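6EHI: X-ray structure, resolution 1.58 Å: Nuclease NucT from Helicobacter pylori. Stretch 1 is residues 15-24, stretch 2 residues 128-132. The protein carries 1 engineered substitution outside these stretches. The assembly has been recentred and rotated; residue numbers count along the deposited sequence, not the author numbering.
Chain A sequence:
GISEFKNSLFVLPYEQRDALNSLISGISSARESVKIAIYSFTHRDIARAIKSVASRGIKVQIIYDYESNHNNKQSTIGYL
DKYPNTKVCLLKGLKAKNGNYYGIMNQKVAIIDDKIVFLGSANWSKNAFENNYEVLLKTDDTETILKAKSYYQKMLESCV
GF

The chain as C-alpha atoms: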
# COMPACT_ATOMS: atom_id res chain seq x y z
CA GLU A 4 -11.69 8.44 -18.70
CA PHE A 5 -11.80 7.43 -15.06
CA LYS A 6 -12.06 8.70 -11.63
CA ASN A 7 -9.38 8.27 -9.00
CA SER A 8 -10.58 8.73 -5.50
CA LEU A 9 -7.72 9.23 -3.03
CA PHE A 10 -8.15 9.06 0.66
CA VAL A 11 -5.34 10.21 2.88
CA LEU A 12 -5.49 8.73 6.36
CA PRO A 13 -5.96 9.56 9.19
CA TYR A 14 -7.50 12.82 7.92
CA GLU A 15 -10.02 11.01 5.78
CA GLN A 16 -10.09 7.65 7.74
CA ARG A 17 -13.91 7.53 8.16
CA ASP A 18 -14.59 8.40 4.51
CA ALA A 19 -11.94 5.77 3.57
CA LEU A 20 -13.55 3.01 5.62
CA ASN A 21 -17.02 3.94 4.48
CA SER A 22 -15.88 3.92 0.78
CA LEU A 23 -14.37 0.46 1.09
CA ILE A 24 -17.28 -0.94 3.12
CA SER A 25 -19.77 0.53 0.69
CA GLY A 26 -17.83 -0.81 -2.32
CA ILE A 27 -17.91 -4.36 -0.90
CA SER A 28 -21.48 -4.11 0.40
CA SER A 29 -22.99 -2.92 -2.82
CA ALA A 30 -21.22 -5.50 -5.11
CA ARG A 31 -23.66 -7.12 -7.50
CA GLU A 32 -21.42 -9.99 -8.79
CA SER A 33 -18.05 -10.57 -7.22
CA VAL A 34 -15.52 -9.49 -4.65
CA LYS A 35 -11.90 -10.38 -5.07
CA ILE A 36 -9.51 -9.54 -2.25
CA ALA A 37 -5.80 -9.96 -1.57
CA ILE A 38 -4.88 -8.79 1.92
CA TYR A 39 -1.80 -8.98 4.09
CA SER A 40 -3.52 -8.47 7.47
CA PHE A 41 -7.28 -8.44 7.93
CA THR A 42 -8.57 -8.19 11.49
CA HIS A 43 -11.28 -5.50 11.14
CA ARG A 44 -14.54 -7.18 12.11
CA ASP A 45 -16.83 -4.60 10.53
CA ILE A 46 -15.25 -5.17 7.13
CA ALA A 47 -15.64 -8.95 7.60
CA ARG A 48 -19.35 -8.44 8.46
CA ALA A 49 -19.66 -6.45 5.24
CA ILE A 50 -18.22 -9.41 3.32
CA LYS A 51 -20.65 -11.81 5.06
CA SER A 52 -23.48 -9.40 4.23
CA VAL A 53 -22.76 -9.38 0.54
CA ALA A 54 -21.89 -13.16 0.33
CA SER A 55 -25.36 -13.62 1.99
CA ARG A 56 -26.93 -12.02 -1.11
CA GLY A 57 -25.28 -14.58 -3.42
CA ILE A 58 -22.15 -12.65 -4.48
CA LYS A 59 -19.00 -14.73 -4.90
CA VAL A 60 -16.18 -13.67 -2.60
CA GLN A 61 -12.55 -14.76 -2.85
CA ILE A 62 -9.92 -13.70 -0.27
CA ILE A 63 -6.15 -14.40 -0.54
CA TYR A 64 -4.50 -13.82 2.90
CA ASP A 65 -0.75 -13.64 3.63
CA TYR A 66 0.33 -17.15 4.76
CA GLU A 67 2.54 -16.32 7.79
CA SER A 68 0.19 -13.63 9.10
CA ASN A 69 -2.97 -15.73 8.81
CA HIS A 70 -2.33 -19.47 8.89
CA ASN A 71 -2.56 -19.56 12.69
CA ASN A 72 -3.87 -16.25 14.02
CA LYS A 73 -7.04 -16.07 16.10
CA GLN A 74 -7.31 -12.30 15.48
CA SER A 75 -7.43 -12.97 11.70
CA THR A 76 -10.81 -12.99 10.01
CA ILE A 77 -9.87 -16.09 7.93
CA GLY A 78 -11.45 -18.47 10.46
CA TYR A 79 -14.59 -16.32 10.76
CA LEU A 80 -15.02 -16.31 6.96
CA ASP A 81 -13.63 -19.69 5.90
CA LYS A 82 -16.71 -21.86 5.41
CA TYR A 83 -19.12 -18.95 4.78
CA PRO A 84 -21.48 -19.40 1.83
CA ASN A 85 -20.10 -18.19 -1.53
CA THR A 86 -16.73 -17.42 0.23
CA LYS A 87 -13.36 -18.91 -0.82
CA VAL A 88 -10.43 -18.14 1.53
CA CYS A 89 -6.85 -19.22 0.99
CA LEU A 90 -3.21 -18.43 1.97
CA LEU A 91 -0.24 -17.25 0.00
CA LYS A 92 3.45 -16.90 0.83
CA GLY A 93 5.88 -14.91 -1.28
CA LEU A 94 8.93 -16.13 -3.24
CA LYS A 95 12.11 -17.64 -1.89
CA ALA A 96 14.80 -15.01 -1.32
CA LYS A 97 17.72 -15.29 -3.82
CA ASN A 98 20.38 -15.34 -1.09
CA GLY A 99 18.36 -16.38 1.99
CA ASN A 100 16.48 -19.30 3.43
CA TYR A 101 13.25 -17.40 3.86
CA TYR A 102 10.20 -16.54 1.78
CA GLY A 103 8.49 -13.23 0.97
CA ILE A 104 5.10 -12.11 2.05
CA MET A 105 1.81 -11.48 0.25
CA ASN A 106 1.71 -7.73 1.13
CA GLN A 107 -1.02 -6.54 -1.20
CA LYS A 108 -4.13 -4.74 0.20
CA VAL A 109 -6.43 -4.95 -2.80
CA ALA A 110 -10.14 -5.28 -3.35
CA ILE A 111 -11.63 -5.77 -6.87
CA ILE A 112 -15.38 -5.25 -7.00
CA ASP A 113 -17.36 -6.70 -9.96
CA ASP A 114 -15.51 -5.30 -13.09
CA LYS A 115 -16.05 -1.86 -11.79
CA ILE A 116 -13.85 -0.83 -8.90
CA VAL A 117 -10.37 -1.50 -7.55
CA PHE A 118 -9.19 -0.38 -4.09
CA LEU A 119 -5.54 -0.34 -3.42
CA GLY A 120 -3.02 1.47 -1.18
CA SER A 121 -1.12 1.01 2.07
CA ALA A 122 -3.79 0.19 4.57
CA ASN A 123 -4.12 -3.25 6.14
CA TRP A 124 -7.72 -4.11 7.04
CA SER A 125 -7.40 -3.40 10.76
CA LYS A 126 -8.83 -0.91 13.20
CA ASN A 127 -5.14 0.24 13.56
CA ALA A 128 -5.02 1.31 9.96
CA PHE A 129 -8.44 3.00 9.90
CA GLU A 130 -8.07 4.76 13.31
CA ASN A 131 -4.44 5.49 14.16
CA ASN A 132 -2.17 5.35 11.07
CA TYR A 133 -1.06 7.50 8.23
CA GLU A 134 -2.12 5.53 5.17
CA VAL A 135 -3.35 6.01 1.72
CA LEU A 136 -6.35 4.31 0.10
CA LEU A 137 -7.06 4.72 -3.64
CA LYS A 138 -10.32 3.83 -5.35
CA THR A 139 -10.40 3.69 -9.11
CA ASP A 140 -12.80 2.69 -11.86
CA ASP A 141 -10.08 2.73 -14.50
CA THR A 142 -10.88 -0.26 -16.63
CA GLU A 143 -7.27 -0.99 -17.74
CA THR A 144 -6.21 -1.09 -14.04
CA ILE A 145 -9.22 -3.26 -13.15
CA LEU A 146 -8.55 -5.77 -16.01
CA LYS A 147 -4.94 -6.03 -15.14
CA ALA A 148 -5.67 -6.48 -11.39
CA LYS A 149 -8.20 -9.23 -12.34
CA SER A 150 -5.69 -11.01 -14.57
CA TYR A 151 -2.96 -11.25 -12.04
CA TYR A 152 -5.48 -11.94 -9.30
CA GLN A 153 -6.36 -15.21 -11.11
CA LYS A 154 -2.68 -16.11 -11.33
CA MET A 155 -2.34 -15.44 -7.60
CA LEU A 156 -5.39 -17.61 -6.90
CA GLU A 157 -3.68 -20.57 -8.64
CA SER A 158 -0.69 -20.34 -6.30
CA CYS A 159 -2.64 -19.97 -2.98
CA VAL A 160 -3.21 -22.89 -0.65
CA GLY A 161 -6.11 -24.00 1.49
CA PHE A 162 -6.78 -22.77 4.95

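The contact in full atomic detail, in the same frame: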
# COMPACT_ATOMS: atom_id res chain seq x y z
N GLU A 15 -8.88 11.47 6.43
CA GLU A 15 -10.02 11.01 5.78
C GLU A 15 -10.30 9.49 6.12
O GLU A 15 -10.91 8.83 5.32
CB GLU A 15 -9.89 11.22 4.29
CG GLU A 15 -9.57 12.62 3.76
CD GLU A 15 -9.42 12.69 2.26
OE1 GLU A 15 -8.38 12.22 1.72
OE2 GLU A 15 -10.33 13.28 1.59
N GLN A 16 -9.99 9.08 7.35
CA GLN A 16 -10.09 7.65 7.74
C GLN A 16 -11.54 7.17 7.72
O GLN A 16 -11.81 6.09 7.29
CB GLN A 16 -9.40 7.39 9.06
CG GLN A 16 -10.12 8.06 10.24
CD GLN A 16 -9.27 8.13 11.46
OE1 GLN A 16 -8.11 7.73 11.48
NE2 GLN A 16 -9.84 8.71 12.49
N ARG A 17 -12.49 8.00 8.13
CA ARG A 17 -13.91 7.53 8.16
C ARG A 17 -14.48 7.45 6.78
O ARG A 17 -15.16 6.45 6.47
CB ARG A 17 -14.82 8.44 8.98
CG ARG A 17 -14.57 8.34 10.47
CD ARG A 17 -15.64 9.18 11.18
NE ARG A 17 -15.06 10.16 12.09
CZ ARG A 17 -14.92 10.01 13.40
NH1 ARG A 17 -15.34 8.91 14.03
NH2 ARG A 17 -14.36 11.00 14.12
N ASP A 18 -14.20 8.43 5.93
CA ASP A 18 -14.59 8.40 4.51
C ASP A 18 -13.94 7.22 3.79
O ASP A 18 -14.57 6.65 2.89
CB ASP A 18 -14.22 9.68 3.75
CG ASP A 18 -15.04 10.88 4.14
OD1 ASP A 18 -16.06 10.69 4.88
OD2 ASP A 18 -14.61 11.99 3.70
N ALA A 19 -12.67 6.94 4.13
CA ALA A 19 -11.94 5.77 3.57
C ALA A 19 -12.62 4.45 3.91
O ALA A 19 -12.92 3.62 2.99
CB ALA A 19 -10.51 5.77 4.02
N LEU A 20 -12.90 4.24 5.19
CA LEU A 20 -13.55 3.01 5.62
C LEU A 20 -14.88 2.89 4.94
O LEU A 20 -15.17 1.83 4.31
CB LEU A 20 -13.64 2.91 7.13
CG LEU A 20 -14.20 1.66 7.72
CD1 LEU A 20 -13.41 0.45 7.25
CD2 LEU A 20 -14.24 1.74 9.24
N ASN A 21 -15.66 3.97 5.00
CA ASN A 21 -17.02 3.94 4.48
C ASN A 21 -16.98 3.66 2.97
O ASN A 21 -17.85 2.95 2.48
CB ASN A 21 -17.80 5.29 4.79
CG ASN A 21 -18.15 5.50 6.28
OD1 ASN A 21 -18.17 4.60 7.09
ND2 ASN A 21 -18.44 6.75 6.63
N SER A 22 -16.00 4.18 2.21
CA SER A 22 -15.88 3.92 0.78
C SER A 22 -15.69 2.43 0.52
O SER A 22 -16.24 1.84 -0.41
CB SER A 22 -14.71 4.68 0.15
OG SER A 22 -14.59 4.51 -1.26
N LEU A 23 -14.76 1.86 1.26
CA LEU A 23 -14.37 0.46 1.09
C LEU A 23 -15.57 -0.43 1.46
O LEU A 23 -15.89 -1.36 0.77
CB LEU A 23 -13.19 0.12 2.03
CG LEU A 23 -12.71 -1.34 1.99
CD1 LEU A 23 -12.35 -1.67 0.56
CD2 LEU A 23 -11.54 -1.56 2.92
N ILE A 24 -16.15 -0.16 2.62
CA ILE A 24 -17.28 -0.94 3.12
C ILE A 24 -18.43 -0.84 2.16
O ILE A 24 -19.01 -1.87 1.84
CB ILE A 24 -17.61 -0.59 4.55
CG1 ILE A 24 -16.62 -1.36 5.38
CG2 ILE A 24 -19.03 -1.01 4.95
CD1 ILE A 24 -16.68 -1.13 6.84
N ALA A 128 -5.16 0.55 11.21
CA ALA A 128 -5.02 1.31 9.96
C ALA A 128 -6.10 2.41 9.75
O ALA A 128 -5.84 3.50 9.28
CB ALA A 128 -5.01 0.27 8.84
N PHE A 129 -7.35 2.15 10.11
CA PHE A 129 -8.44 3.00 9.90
C PHE A 129 -8.68 3.99 11.08
O PHE A 129 -9.59 4.81 11.03
CB PHE A 129 -9.64 2.17 9.54
CG PHE A 129 -9.62 1.69 8.15
CD1 PHE A 129 -9.94 2.55 7.17
CD2 PHE A 129 -9.23 0.38 7.80
CE1 PHE A 129 -9.93 2.19 5.89
CE2 PHE A 129 -9.22 -0.00 6.49
CZ PHE A 129 -9.57 0.88 5.53
N GLU A 130 -7.87 3.87 12.13
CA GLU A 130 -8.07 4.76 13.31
C GLU A 130 -6.83 5.52 13.67
O GLU A 130 -6.97 6.65 14.07
CB GLU A 130 -8.54 3.93 14.52
CG GLU A 130 -9.91 3.32 14.27
CD GLU A 130 -10.44 2.41 15.37
OE1 GLU A 130 -9.86 2.38 16.48
OE2 GLU A 130 -11.48 1.74 15.10
N ASN A 131 -5.64 4.91 13.60
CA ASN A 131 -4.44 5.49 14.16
C ASN A 131 -3.27 5.83 13.18
O ASN A 131 -2.35 6.54 13.53
CB ASN A 131 -3.93 4.54 15.23
CG ASN A 131 -5.02 4.13 16.21
OD1 ASN A 131 -5.91 4.94 16.59
ND2 ASN A 131 -4.99 2.87 16.60
N ASN A 132 -3.33 5.32 11.94
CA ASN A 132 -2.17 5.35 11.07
C ASN A 132 -2.29 6.38 10.02
O ASN A 132 -3.39 6.79 9.71
CB ASN A 132 -2.03 3.97 10.35
CG ASN A 132 -1.62 2.86 11.29
OD1 ASN A 132 -1.29 3.07 12.46
ND2 ASN A 132 -1.61 1.60 10.76

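The first stretch is the opening of a helix, with Glu 15 at the N-cap position and residues 16-24 wound in regular turns; Ala 19 N donates to Glu 15 O at 2.8 Å and Leu 20 N to Gln 16 O at 3.0 Å. Residues 128-130 of the second stretch are helical, continuing a helix that begins earlier in the chain; Asn 132 is in loop or turn. The backbones come nearest at Gln 16 and Phe 129, whose CA atoms are 5.4 Å apart, and the contact buries 287 Å² in all.

Phe 129 supplies most of the second stretch's share. Its CA-to-CB bond points sideways, but chi1 of -77° (m) and chi2 of -77° bring the ring nearer, alongside Ala 19, Leu 20 and Leu 23, which all direct CA-to-CB toward the second stretch. The spacing i, i+1, i+4 places these three on one side of the helix. Leu 20, with chi1 t and chi2 p, sets Leu 20 CD1 over one face of the Phe 129 ring, 3.9 Å from its centroid and 5° off the normal, a CH-pi contact in which a methyl group meets the pi cloud almost head-on. Leu 20 CB lies 3.7 Å from Phe 129 CD1. Leu 23 has the same t, p rotamer, and Leu 23 CD2 approaches Phe 129 CZ at 4.1 Å; Ala 19 CB, at 4.1 Å from Phe 129 CE1, completes the apolar group. Near the ring plane, at the edge, lies Gln 16 O.

Gln 16 is the polar end of the contact. With chi1 p and chi2 t, its side chain runs toward the backbone carbonyls of Phe 129 and Glu 130, with Gln 16 CB 3.3 Å from Phe 129 O. Gln 16 OE1 as modelled is 3.0 Å from Glu 130 O, so two acceptors would face each other; the amide is probably turned over, and whether it bonds here stays open. Glu 130 directs CA-to-CB away.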